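Putative kinase (Chloroflexus aurantiacus, PDB 2RHM) is of unknown function but is probably a P-loop kinase that binds a nucleoside triphosphate and transfers phosphate from it. Local coordinates at residues Pro5-Val10 / Gln78-Glu83; Leu34-Phe39 / Thr61-Leu66; Thr72-Gly77 / Thr100-Thr105; Ser84-Asp89 / Pro154-Gly159; Cys111-Asp116 / Asp166-Glu171. All blocks are in the same frame, centred on the assembly; numbering follows the deposited sequence.

Contact 1: Pro5-Val10 / Gln78-Glu83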
# COMPACT_ATOMS: atom_id res chain seq x y z
N PRO B 5 -9.08 7.93 -13.21
CA PRO B 5 -7.67 7.56 -13.21
C PRO B 5 -7.38 6.30 -13.99
O PRO B 5 -8.28 5.48 -14.18
CB PRO B 5 -7.37 7.32 -11.73
CG PRO B 5 -8.65 6.91 -11.17
CD PRO B 5 -9.68 7.73 -11.88
N ALA B 6 -6.14 6.15 -14.45
CA ALA B 6 -5.74 4.94 -15.14
C ALA B 6 -5.21 3.92 -14.16
O ALA B 6 -4.57 4.27 -13.17
CB ALA B 6 -4.67 5.24 -16.20
N LEU B 7 -5.48 2.65 -14.45
CA LEU B 7 -4.90 1.55 -13.69
C LEU B 7 -4.09 0.73 -14.68
O LEU B 7 -4.64 0.17 -15.62
CB LEU B 7 -5.99 0.69 -13.05
CG LEU B 7 -5.49 -0.62 -12.40
CD1 LEU B 7 -4.39 -0.34 -11.40
CD2 LEU B 7 -6.62 -1.40 -11.72
N ILE B 8 -2.77 0.73 -14.50
CA ILE B 8 -1.85 0.05 -15.40
C ILE B 8 -1.51 -1.28 -14.78
O ILE B 8 -0.88 -1.33 -13.72
CB ILE B 8 -0.58 0.90 -15.67
CG1 ILE B 8 -0.99 2.25 -16.28
CG2 ILE B 8 0.38 0.15 -16.56
CD1 ILE B 8 0.01 3.33 -16.04
N ILE B 9 -1.94 -2.35 -15.43
CA ILE B 9 -1.74 -3.69 -14.95
C ILE B 9 -0.58 -4.32 -15.71
O ILE B 9 -0.62 -4.43 -16.93
CB ILE B 9 -3.01 -4.56 -15.15
CG1 ILE B 9 -4.19 -3.98 -14.34
CG2 ILE B 9 -2.76 -6.03 -14.78
CD1 ILE B 9 -5.10 -3.09 -15.17
N VAL B 10 0.45 -4.69 -14.97
CA VAL B 10 1.58 -5.41 -15.54
C VAL B 10 1.56 -6.83 -15.05
O VAL B 10 1.68 -7.09 -13.85
CB VAL B 10 2.93 -4.76 -15.21
CG1 VAL B 10 4.04 -5.47 -15.94
CG2 VAL B 10 2.92 -3.29 -15.59
N GLN B 78 -5.73 9.44 -8.60
CA GLN B 78 -4.37 9.23 -9.03
C GLN B 78 -4.30 7.89 -9.75
O GLN B 78 -4.93 6.91 -9.33
CB GLN B 78 -3.41 9.27 -7.83
CG GLN B 78 -1.95 8.80 -8.03
CD GLN B 78 -1.13 9.64 -9.00
OE1 GLN B 78 -1.52 9.86 -10.15
NE2 GLN B 78 0.03 10.09 -8.54
N SER B 79 -3.54 7.88 -10.84
CA SER B 79 -3.29 6.67 -11.59
C SER B 79 -2.19 5.85 -10.89
O SER B 79 -1.42 6.37 -10.07
CB SER B 79 -2.89 7.02 -13.02
OG SER B 79 -3.89 7.78 -13.67
N LEU B 80 -2.11 4.57 -11.22
CA LEU B 80 -1.14 3.71 -10.57
C LEU B 80 -0.86 2.45 -11.37
O LEU B 80 -1.60 2.09 -12.27
CB LEU B 80 -1.62 3.36 -9.16
CG LEU B 80 -2.76 2.36 -9.06
CD1 LEU B 80 -2.22 1.05 -8.68
CD2 LEU B 80 -3.77 2.75 -8.01
N ILE B 81 0.24 1.81 -11.01
CA ILE B 81 0.69 0.58 -11.64
C ILE B 81 0.58 -0.54 -10.60
O ILE B 81 1.04 -0.40 -9.45
CB ILE B 81 2.15 0.69 -12.09
CG1 ILE B 81 2.35 1.87 -13.06
CG2 ILE B 81 2.60 -0.64 -12.70
CD1 ILE B 81 3.79 2.37 -13.09
N MSE B 82 -0.02 -1.65 -11.01
CA MSE B 82 -0.08 -2.86 -10.20
C MSE B 82 0.65 -3.96 -10.96
O MSE B 82 0.41 -4.18 -12.13
CB MSE B 82 -1.51 -3.31 -9.90
CG MSE B 82 -2.34 -2.36 -9.05
SE MSE B 82 -4.19 -3.00 -8.85
CE MSE B 82 -3.61 -4.79 -8.24
N GLU B 83 1.51 -4.68 -10.25
CA GLU B 83 2.29 -5.75 -10.87
C GLU B 83 2.17 -7.04 -10.07
O GLU B 83 2.40 -7.05 -8.85
CB GLU B 83 3.75 -5.32 -10.98
CG GLU B 83 4.66 -6.41 -11.52
CD GLU B 83 5.24 -7.31 -10.41
OE1 GLU B 83 5.94 -6.80 -9.50
OE2 GLU B 83 5.02 -8.53 -10.47
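Ser79 OG accepts the backbone N-H of Ala6 at 2.9 Å, with 159° at the hydrogen, so the pairing of strands 6-10 and 80-83 starts with a side-chain oxygen. That oxygen is where it is because chi1 of Ser79 (-58°) turns OG anti to the carbonyl carbon. An alanine here would probably leave the N-H of Ala6 without its acceptor across this contact and let the start of the pairing fray. From Ala6 on the main chains take over. Leu80 N reaches Ala6 O at 3.2 Å; Ile8 N to Leu80 O, Met82 N to Ile8 O and Val10 N to Met82 O follow, each at 2.9 Å.

Leu7, Ile9, Leu80 and Met82 line one face of the sheet. Here Leu7 CD1 sits 3.7 Å from Leu80 CD1 and equally 3.7 Å from SE of Met82, a selenomethionine. On the other face Ile81 splits its branches: CG1 lies 4.0 Å from Ile8 CB, while CG2 runs alongside Val10 CG2 at 3.9 Å.

Further out, helix 88-101 covers the first face through Met95 and Leu98, and helix 18-29 the second through Leu25 and Leu29. Glu83, on that second face, forms a salt bridge to Lys18 with OE2 and a hydrogen bond to Ser35 with OE1. An apolar parallel pair thus ends in a buried carboxylate with a partner for each oxygen, next to the likely Walker A loop.

Contact 2: Leu34-Phe39 / Thr61-Leu66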
# COMPACT_ATOMS: atom_id res chain seq x y z
N LEU B 34 2.56 -0.69 -7.04
CA LEU B 34 2.22 -1.72 -6.06
C LEU B 34 2.53 -3.09 -6.65
O LEU B 34 1.97 -3.46 -7.66
CB LEU B 34 0.75 -1.61 -5.69
CG LEU B 34 0.24 -0.22 -5.35
CD1 LEU B 34 -1.26 -0.32 -5.15
CD2 LEU B 34 0.90 0.36 -4.12
N SER B 35 3.45 -3.82 -6.03
CA SER B 35 3.93 -5.10 -6.54
C SER B 35 3.63 -6.21 -5.53
O SER B 35 3.94 -6.06 -4.35
CB SER B 35 5.45 -5.03 -6.74
OG SER B 35 6.06 -6.33 -6.75
N LYS B 36 3.06 -7.32 -5.99
CA LYS B 36 2.72 -8.40 -5.06
C LYS B 36 3.96 -8.88 -4.33
O LYS B 36 3.96 -9.01 -3.10
CB LYS B 36 2.03 -9.59 -5.76
CG LYS B 36 1.70 -10.73 -4.80
CD LYS B 36 1.17 -11.98 -5.50
CE LYS B 36 2.24 -12.71 -6.26
NZ LYS B 36 1.78 -14.07 -6.71
N ASP B 37 5.03 -9.16 -5.07
CA ASP B 37 6.24 -9.69 -4.46
C ASP B 37 6.90 -8.70 -3.50
O ASP B 37 7.41 -9.12 -2.45
CB ASP B 37 7.20 -10.21 -5.53
CG ASP B 37 6.84 -11.62 -6.03
OD1 ASP B 37 5.93 -12.29 -5.49
OD2 ASP B 37 7.51 -12.07 -6.97
N ALA B 38 6.86 -7.41 -3.82
CA ALA B 38 7.41 -6.40 -2.89
C ALA B 38 6.63 -6.41 -1.56
O ALA B 38 7.22 -6.34 -0.48
CB ALA B 38 7.40 -5.01 -3.52
N PHE B 39 5.31 -6.53 -1.64
CA PHE B 39 4.45 -6.60 -0.46
C PHE B 39 4.75 -7.87 0.35
O PHE B 39 4.81 -7.85 1.58
CB PHE B 39 2.97 -6.57 -0.89
CG PHE B 39 2.42 -5.18 -1.16
CD1 PHE B 39 3.18 -4.18 -1.74
CD2 PHE B 39 1.09 -4.91 -0.91
CE1 PHE B 39 2.63 -2.92 -1.99
CE2 PHE B 39 0.54 -3.67 -1.14
CZ PHE B 39 1.31 -2.68 -1.68
N THR B 61 -2.38 -12.84 0.97
CA THR B 61 -2.57 -11.66 1.81
C THR B 61 -2.02 -10.43 1.10
O THR B 61 -2.66 -9.37 1.10
CB THR B 61 -1.93 -11.85 3.20
OG1 THR B 61 -2.46 -13.02 3.82
CG2 THR B 61 -2.24 -10.67 4.09
N ALA B 62 -0.85 -10.57 0.48
CA ALA B 62 -0.25 -9.48 -0.28
C ALA B 62 -1.19 -9.01 -1.40
O ALA B 62 -1.35 -7.82 -1.62
CB ALA B 62 1.09 -9.91 -0.86
N ILE B 63 -1.83 -9.96 -2.08
CA ILE B 63 -2.80 -9.62 -3.13
C ILE B 63 -3.96 -8.78 -2.56
O ILE B 63 -4.33 -7.78 -3.15
CB ILE B 63 -3.33 -10.89 -3.85
CG1 ILE B 63 -2.23 -11.51 -4.72
CG2 ILE B 63 -4.51 -10.55 -4.72
CD1 ILE B 63 -2.51 -12.94 -5.13
N MSE B 64 -4.46 -9.18 -1.39
CA MSE B 64 -5.46 -8.41 -0.63
C MSE B 64 -4.95 -6.98 -0.31
O MSE B 64 -5.71 -6.01 -0.43
CB MSE B 64 -5.85 -9.14 0.67
CG MSE B 64 -6.67 -10.41 0.48
SE MSE B 64 -6.84 -11.59 2.08
CE MSE B 64 -7.10 -10.37 3.42
N MSE B 65 -3.69 -6.85 0.09
CA MSE B 65 -3.12 -5.52 0.37
C MSE B 65 -3.03 -4.69 -0.90
O MSE B 65 -3.21 -3.47 -0.88
CB MSE B 65 -1.72 -5.66 0.99
CG MSE B 65 -1.70 -5.77 2.48
SE MSE B 65 -2.52 -4.23 3.33
CE MSE B 65 -1.54 -2.84 2.60
N LEU B 66 -2.72 -5.36 -2.01
CA LEU B 66 -2.58 -4.69 -3.30
C LEU B 66 -3.91 -4.01 -3.68
O LEU B 66 -3.95 -2.83 -4.02
CB LEU B 66 -2.19 -5.72 -4.36
CG LEU B 66 -0.97 -5.39 -5.23
CD1 LEU B 66 0.21 -5.17 -4.37
CD2 LEU B 66 -0.71 -6.53 -6.20
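Ser35, whose carbonyl carbon packs on Leu66 of the facing helix, has a hydroxyl held by two partners. OG accepts the N-H of Ala38 at 3.2 Å, an N-cap bond to the first turn of helix 36-47, and it is also hydrogen-bonded to Glu83 OE1. That fixes the step from strand to helix, and with it the place of Phe39 one turn on.

Leu66 and Phe39 carry most of the contact. Leu66 CD1 stands over the middle of the Phe39 ring, 3.6 Å from the centroid and 13° off the normal, a CH-pi contact. Met65, a selenomethionine, comes at the ring edge instead, its CB 3.5 Å from Phe39 CD2. Ala62 CB lies 3.8 Å from Phe39 CB, at the root of the ring. The same Leu66 CD1 reaches Leu34 CB at 3.8 Å, wedged between strand and helix.

Lys36 takes the flank. Its chain lies side by side with Ile63, CD 3.5 Å from Ile63 CG1, and bends at chi3 before NZ bonds to Asn85 OD1. Across the dimer interface, His68 of the second subunit meets the Phe39 ring with the planes nearly perpendicular.

Strand 33-35 running straight into a capped helix, with helix 52-75 packed across the junction, is an edge beta-alpha unit of the parallel sheet in this P-loop fold.

Contact 3: Thr72-Gly77 / Thr100-Thr105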
# COMPACT_ATOMS: atom_id res chain seq x y z
N THR B 72 -7.67 3.09 -2.44
CA THR B 72 -7.56 4.44 -1.87
C THR B 72 -6.80 5.40 -2.80
O THR B 72 -7.09 6.58 -2.82
CB THR B 72 -7.00 4.43 -0.42
OG1 THR B 72 -7.19 5.73 0.16
CG2 THR B 72 -5.52 4.04 -0.39
N ILE B 73 -5.84 4.88 -3.56
CA ILE B 73 -5.10 5.71 -4.53
C ILE B 73 -6.02 6.12 -5.68
O ILE B 73 -6.08 7.30 -6.06
CB ILE B 73 -3.86 4.95 -5.06
CG1 ILE B 73 -2.87 4.70 -3.92
CG2 ILE B 73 -3.17 5.73 -6.16
CD1 ILE B 73 -1.73 3.86 -4.29
N LEU B 74 -6.74 5.14 -6.22
CA LEU B 74 -7.68 5.41 -7.31
C LEU B 74 -8.80 6.36 -6.90
O LEU B 74 -9.20 7.24 -7.69
CB LEU B 74 -8.25 4.10 -7.86
CG LEU B 74 -7.25 3.21 -8.61
CD1 LEU B 74 -7.86 1.87 -8.94
CD2 LEU B 74 -6.78 3.89 -9.90
N GLN B 75 -9.29 6.20 -5.66
CA GLN B 75 -10.35 7.07 -5.13
C GLN B 75 -9.90 8.54 -5.02
O GLN B 75 -10.73 9.44 -5.10
CB GLN B 75 -10.84 6.55 -3.79
CG GLN B 75 -11.71 5.30 -3.93
CD GLN B 75 -11.94 4.54 -2.61
OE1 GLN B 75 -11.30 4.80 -1.59
NE2 GLN B 75 -12.86 3.59 -2.65
N SER B 76 -8.59 8.78 -4.87
CA SER B 76 -8.04 10.14 -4.83
C SER B 76 -7.86 10.75 -6.24
O SER B 76 -7.54 11.93 -6.38
CB SER B 76 -6.68 10.15 -4.11
OG SER B 76 -5.65 9.68 -4.97
N GLY B 77 -8.06 9.93 -7.27
CA GLY B 77 -7.96 10.37 -8.67
C GLY B 77 -6.60 10.18 -9.29
O GLY B 77 -6.35 10.66 -10.39
N THR B 100 -15.95 -1.07 -9.04
CA THR B 100 -17.18 -0.63 -8.39
C THR B 100 -16.95 0.42 -7.31
O THR B 100 -17.74 1.36 -7.18
CB THR B 100 -17.90 -1.86 -7.78
OG1 THR B 100 -18.26 -2.75 -8.84
CG2 THR B 100 -19.14 -1.46 -7.04
N ILE B 101 -15.87 0.31 -6.55
CA ILE B 101 -15.60 1.29 -5.48
C ILE B 101 -14.58 2.37 -5.86
O ILE B 101 -14.48 3.41 -5.20
CB ILE B 101 -15.16 0.59 -4.17
CG1 ILE B 101 -13.83 -0.16 -4.34
CG2 ILE B 101 -16.27 -0.35 -3.69
CD1 ILE B 101 -13.19 -0.51 -3.01
N ALA B 102 -13.84 2.14 -6.94
CA ALA B 102 -12.77 3.02 -7.33
C ALA B 102 -12.58 2.90 -8.84
O ALA B 102 -11.68 2.19 -9.29
CB ALA B 102 -11.51 2.59 -6.60
N PRO B 103 -13.46 3.57 -9.62
CA PRO B 103 -13.41 3.50 -11.07
C PRO B 103 -12.06 3.85 -11.68
O PRO B 103 -11.38 4.77 -11.24
CB PRO B 103 -14.51 4.48 -11.52
CG PRO B 103 -14.90 5.22 -10.33
CD PRO B 103 -14.60 4.38 -9.16
N PHE B 104 -11.68 3.09 -12.70
CA PHE B 104 -10.40 3.24 -13.36
C PHE B 104 -10.58 2.85 -14.80
O PHE B 104 -11.54 2.17 -15.17
CB PHE B 104 -9.33 2.34 -12.72
CG PHE B 104 -9.68 0.85 -12.73
CD1 PHE B 104 -9.45 0.08 -13.85
CD2 PHE B 104 -10.21 0.24 -11.60
CE1 PHE B 104 -9.82 -1.27 -13.86
CE2 PHE B 104 -10.56 -1.10 -11.61
CZ PHE B 104 -10.35 -1.86 -12.72
N THR B 105 -9.63 3.30 -15.61
CA THR B 105 -9.51 2.93 -17.00
C THR B 105 -8.29 2.03 -17.12
O THR B 105 -7.17 2.48 -16.87
CB THR B 105 -9.28 4.18 -17.87
OG1 THR B 105 -10.41 5.06 -17.74
CG2 THR B 105 -9.15 3.79 -19.31
O HOH W 1 -11.57 6.37 -9.01
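Gln75 and Ala102 make the nearest backbone approach, their CA atoms 5.2 Å apart, near the end of helix 52-75 and where the chain has just left helix 88-101. Gln75 extends its chain beyond CG and brings NE2 to Ile101 O at 3.0 Å. The bond is nearly straight, 169° at the hydrogen; the acceptor lies in the amide plane of Gln75, but the donor sits well above the plane of the Ile101 carbonyl. On the way there Gln75 CG brushes Ala102 CB at 3.8 Å.

Ala102 CB is shared, for Leu74 CB also lies 3.8 Å from it. Farther along, Leu74 CD1 comes to 3.9 Å from Phe104 CD2, the two side chains crossing at a slant.

In both beta-alpha-beta crossovers this is the return point, where a helix delivers the chain to the next strand, 80-83 in one case and 105-112 in the other. Helix 52-75 stops in a Schellman motif at Gly77, with a phi of 93° at which a CB would collide with the carbonyl before it. Ser76 OG closes the same turn by donating to Ile73 O at 2.7 Å.

A water bridges the two segments, donating to Leu74 O and to Pro103 O, both at 2.8 Å. Outward from here, Thr72 OG1 is hydrogen-bonded to Leu33 N of the second subunit, while His99 meets the Phe104 ring edge-to-face.

Contact 4: Ser84-Asp89 / Pro154-Gly159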
# COMPACT_ATOMS: atom_id res chain seq x y z
N SER B 84 1.82 -8.11 -10.77
CA SER B 84 1.76 -9.45 -10.19
C SER B 84 1.63 -10.46 -11.31
O SER B 84 1.45 -10.09 -12.47
CB SER B 84 0.53 -9.58 -9.29
OG SER B 84 0.58 -10.80 -8.56
N ASN B 85 1.72 -11.75 -10.98
CA ASN B 85 1.36 -12.79 -11.93
C ASN B 85 -0.14 -13.03 -11.75
O ASN B 85 -0.57 -13.99 -11.13
CB ASN B 85 2.22 -14.05 -11.76
CG ASN B 85 2.17 -14.64 -10.38
OD1 ASN B 85 2.19 -13.92 -9.37
ND2 ASN B 85 2.15 -15.98 -10.32
N PHE B 86 -0.94 -12.11 -12.29
CA PHE B 86 -2.39 -12.14 -12.09
C PHE B 86 -3.05 -13.39 -12.69
O PHE B 86 -2.63 -13.89 -13.76
CB PHE B 86 -3.05 -10.90 -12.66
CG PHE B 86 -2.70 -9.63 -11.95
CD1 PHE B 86 -3.32 -9.31 -10.76
CD2 PHE B 86 -1.77 -8.75 -12.47
CE1 PHE B 86 -3.03 -8.12 -10.10
CE2 PHE B 86 -1.46 -7.57 -11.82
CZ PHE B 86 -2.09 -7.26 -10.64
N ARG B 87 -4.09 -13.86 -12.02
CA ARG B 87 -4.82 -15.06 -12.44
C ARG B 87 -6.20 -14.66 -12.92
O ARG B 87 -6.95 -14.02 -12.18
CB ARG B 87 -5.04 -15.98 -11.27
CG ARG B 87 -3.84 -16.66 -10.74
CD ARG B 87 -4.24 -17.55 -9.59
NE ARG B 87 -5.04 -18.69 -10.06
CZ ARG B 87 -4.53 -19.77 -10.64
NH1 ARG B 87 -3.22 -19.91 -10.84
NH2 ARG B 87 -5.34 -20.75 -11.04
N VAL B 88 -6.55 -15.06 -14.14
CA VAL B 88 -7.86 -14.73 -14.68
C VAL B 88 -8.98 -15.25 -13.78
O VAL B 88 -9.98 -14.56 -13.55
CB VAL B 88 -8.03 -15.32 -16.10
CG1 VAL B 88 -9.47 -15.23 -16.55
CG2 VAL B 88 -7.14 -14.60 -17.10
N ASP B 89 -8.82 -16.47 -13.29
CA ASP B 89 -9.90 -17.10 -12.56
C ASP B 89 -10.32 -16.38 -11.28
O ASP B 89 -11.49 -16.41 -10.94
CB ASP B 89 -9.61 -18.59 -12.28
CG ASP B 89 -8.41 -18.83 -11.36
OD1 ASP B 89 -7.66 -17.90 -11.01
OD2 ASP B 89 -8.22 -20.01 -11.02
N PRO B 154 -2.31 -16.09 -19.44
CA PRO B 154 -3.47 -15.41 -20.00
C PRO B 154 -3.68 -14.02 -19.38
O PRO B 154 -3.59 -13.86 -18.17
CB PRO B 154 -4.63 -16.35 -19.63
CG PRO B 154 -3.97 -17.68 -19.39
CD PRO B 154 -2.70 -17.30 -18.70
N PRO B 155 -3.98 -13.01 -20.21
CA PRO B 155 -4.15 -11.68 -19.67
C PRO B 155 -5.51 -11.52 -19.00
O PRO B 155 -6.44 -12.32 -19.27
CB PRO B 155 -4.05 -10.78 -20.90
CG PRO B 155 -4.47 -11.62 -22.03
CD PRO B 155 -4.19 -13.04 -21.67
N LEU B 156 -5.68 -10.49 -18.16
CA LEU B 156 -6.99 -10.30 -17.54
C LEU B 156 -7.95 -9.72 -18.57
O LEU B 156 -7.59 -8.81 -19.31
CB LEU B 156 -6.93 -9.43 -16.31
CG LEU B 156 -6.03 -9.91 -15.17
CD1 LEU B 156 -6.06 -8.95 -14.01
CD2 LEU B 156 -6.44 -11.30 -14.73
N PRO B 157 -9.18 -10.22 -18.60
CA PRO B 157 -10.13 -9.72 -19.60
C PRO B 157 -10.83 -8.42 -19.14
O PRO B 157 -12.03 -8.41 -18.91
CB PRO B 157 -11.13 -10.87 -19.70
CG PRO B 157 -11.12 -11.48 -18.39
CD PRO B 157 -9.77 -11.27 -17.77
N LEU B 158 -10.06 -7.33 -19.06
CA LEU B 158 -10.52 -6.07 -18.47
C LEU B 158 -11.06 -5.08 -19.48
O LEU B 158 -11.68 -4.07 -19.12
CB LEU B 158 -9.33 -5.41 -17.76
CG LEU B 158 -8.64 -6.20 -16.65
CD1 LEU B 158 -7.52 -5.38 -16.07
CD2 LEU B 158 -9.63 -6.59 -15.57
N GLY B 159 -10.86 -5.36 -20.76
CA GLY B 159 -11.15 -4.38 -21.76
C GLY B 159 -9.94 -3.46 -21.77
O GLY B 159 -9.02 -3.59 -20.95
O HOH W 2 -2.55 -12.31 -16.02
O HOH W 3 -4.40 -15.91 -16.06
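Pro154 and Val88 touch, yet every polar link between their segments runs through water, and Pro154 O is the hub. One water donates to this oxygen and to Phe86 O, both at 2.8 Å. A second also donates to it, at 3.1 Å, while accepting Val88 N at 3.0 Å, an N-H in the first turn of helix 88-101.

The rest is apolar. Leu156 pushes between Phe86 and Val88, its chi1 of -59° setting CG anti to the carbonyl carbon and 4.0 Å from Phe86 CB. Its CD1 lies 3.8 Å from Phe86 CB, the two side chains crossing at about a right angle, and its CD2 lies 3.7 Å from Val88 CA. An alanine here would probably open a gap beside both, leaving the Phe86 CB and the start of the helix without that cover. Val88 CG2 is pressed close to Pro155 O, at 3.2 Å.

The side chain of Arg87, the N-cap residue, starts away from the loop and grips Asp89 side-on, NE to OD1 and NH2 to OD2, a salt bridge within the segment. The Phe86 ring has Ser84 CB over its centre, and the Phe86 side chain packs on Ile9 and Met95. At the far segment, Leu156 N is held by Gln108 OE1.

Ser84-Asp89 is thus the beta-alpha connection after strand 80-83 in a P-loop NTPase fold, roofed here by a proline-rich loop that precedes the last strand of the sheet.

Contact 5: Cys111-Asp116 / Asp166-Glu171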
# COMPACT_ATOMS: atom_id res chain seq x y z
N CYS B 111 3.93 -9.58 -19.94
CA CYS B 111 5.28 -9.99 -20.26
C CYS B 111 5.32 -11.48 -20.50
O CYS B 111 4.64 -12.22 -19.82
CB CYS B 111 6.22 -9.64 -19.12
SG CYS B 111 6.27 -7.89 -18.77
N VAL B 112 6.13 -11.90 -21.47
CA VAL B 112 6.27 -13.30 -21.81
C VAL B 112 7.75 -13.57 -22.14
O VAL B 112 8.50 -12.64 -22.40
CB VAL B 112 5.37 -13.69 -23.02
CG1 VAL B 112 3.87 -13.45 -22.72
CG2 VAL B 112 5.78 -12.94 -24.28
N ALA B 113 8.16 -14.83 -22.07
CA ALA B 113 9.50 -15.22 -22.51
C ALA B 113 9.55 -16.72 -22.69
O ALA B 113 8.70 -17.45 -22.20
CB ALA B 113 10.55 -14.79 -21.54
N SER B 114 10.60 -17.17 -23.38
CA SER B 114 10.74 -18.59 -23.69
C SER B 114 11.00 -19.37 -22.42
O SER B 114 11.57 -18.84 -21.45
CB SER B 114 11.86 -18.83 -24.72
OG SER B 114 13.15 -18.63 -24.16
N GLY B 115 10.53 -20.62 -22.40
CA GLY B 115 10.73 -21.51 -21.26
C GLY B 115 12.19 -21.64 -20.88
O GLY B 115 12.53 -21.56 -19.70
N ASP B 116 13.07 -21.82 -21.86
CA ASP B 116 14.50 -21.92 -21.59
C ASP B 116 15.04 -20.68 -20.89
O ASP B 116 15.78 -20.78 -19.93
CB ASP B 116 15.29 -22.15 -22.88
CG ASP B 116 15.14 -23.57 -23.42
OD1 ASP B 116 14.62 -24.45 -22.70
OD2 ASP B 116 15.57 -23.79 -24.57
N ASP B 166 7.71 -9.50 -25.23
CA ASP B 166 8.53 -10.70 -25.17
C ASP B 166 9.96 -10.30 -24.79
O ASP B 166 10.65 -9.58 -25.54
CB ASP B 166 8.48 -11.46 -26.51
CG ASP B 166 9.06 -12.87 -26.42
OD1 ASP B 166 10.00 -13.13 -25.63
OD2 ASP B 166 8.58 -13.74 -27.19
N THR B 167 10.39 -10.74 -23.61
CA THR B 167 11.70 -10.39 -23.09
C THR B 167 12.74 -11.51 -23.25
O THR B 167 13.79 -11.48 -22.60
CB THR B 167 11.64 -10.04 -21.59
OG1 THR B 167 11.26 -11.22 -20.87
CG2 THR B 167 10.65 -8.91 -21.35
N THR B 168 12.46 -12.47 -24.12
CA THR B 168 13.39 -13.57 -24.38
C THR B 168 14.78 -13.03 -24.72
O THR B 168 15.80 -13.54 -24.23
CB THR B 168 12.90 -14.43 -25.54
OG1 THR B 168 11.63 -15.01 -25.20
CG2 THR B 168 13.89 -15.54 -25.85
N PHE B 169 14.82 -12.01 -25.58
CA PHE B 169 16.06 -11.34 -25.97
C PHE B 169 16.00 -9.88 -25.51
O PHE B 169 15.50 -9.02 -26.24
CB PHE B 169 16.25 -11.45 -27.48
CG PHE B 169 16.22 -12.87 -27.96
CD1 PHE B 169 17.29 -13.71 -27.72
CD2 PHE B 169 15.12 -13.37 -28.63
CE1 PHE B 169 17.26 -15.03 -28.14
CE2 PHE B 169 15.08 -14.68 -29.06
CZ PHE B 169 16.16 -15.51 -28.82
N PRO B 170 16.49 -9.61 -24.28
CA PRO B 170 16.39 -8.28 -23.66
C PRO B 170 16.97 -7.13 -24.47
O PRO B 170 16.45 -6.01 -24.38
CB PRO B 170 17.17 -8.45 -22.35
CG PRO B 170 17.17 -9.88 -22.08
CD PRO B 170 17.19 -10.56 -23.40
N GLU B 171 18.03 -7.39 -25.24
CA GLU B 171 18.65 -6.37 -26.08
C GLU B 171 17.68 -5.76 -27.09
O GLU B 171 17.87 -4.63 -27.53
CB GLU B 171 19.84 -6.97 -26.83
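Thr168 meets Ser114 because its chi1 of -62° turns OG1 anti to its own carbonyl carbon and beside its backbone N, while Asp166, with chi1 at -167°, swings CG anti to the backbone N. The two side chains then join. Thr168 OG1 donates to the syn lone pair of Asp166 OD1 at a short 2.5 Å, and Thr168 N reaches the same oxygen at 3.0 Å, an Asx turn. With its proton spent on the carboxylate, OG1 accepts the N-H of Ser114 at 3.0 Å, a rather bent bond of 141°.

One step back the strands still pair: Thr167 N bonds to Val112 O at 2.9 Å, and Val112 CG2 packs on Asp166 CB at 3.8 Å, the side chains crossing at about a right angle. Thr168 CG2 comes to 3.6 Å from Ser114 OG, which itself caps helix 115-127 through Val117 N.

Thr167 OG1 is hydrogen-bonded to Thr16 O, in the probable P-loop, and its carbonyl to Arg121 NH2. This is the C-terminal end of two neighbouring parallel strands, 105-112 and 162-166, where P-loop folds gather the loops around the nucleotide site.

The parallel sheet connects most of these contacts. Contact 1 is its middle, touching contacts 2, 3 and 4: Ile81 O bonds to Leu34 N at 2.9 Å, Pro5 O to Thr105 N at 2.9 Å, and Ile9 packs on Phe86 and Leu158. Contacts 2 and 4 meet through Lys36 NZ and Asn85 OD1, 2.7 Å apart. Contact 3 lies at the far end from contact 5, their centres 33 Å apart. Bound benzoic acid lies about 7 Å from the side chain of Glu83, 8 Å from that of Lys36, 11 Å from Thr167 and 13 Å from Phe86, so contacts 1 and 2 lie nearest its pocket, with contacts 5 and 4 farther off.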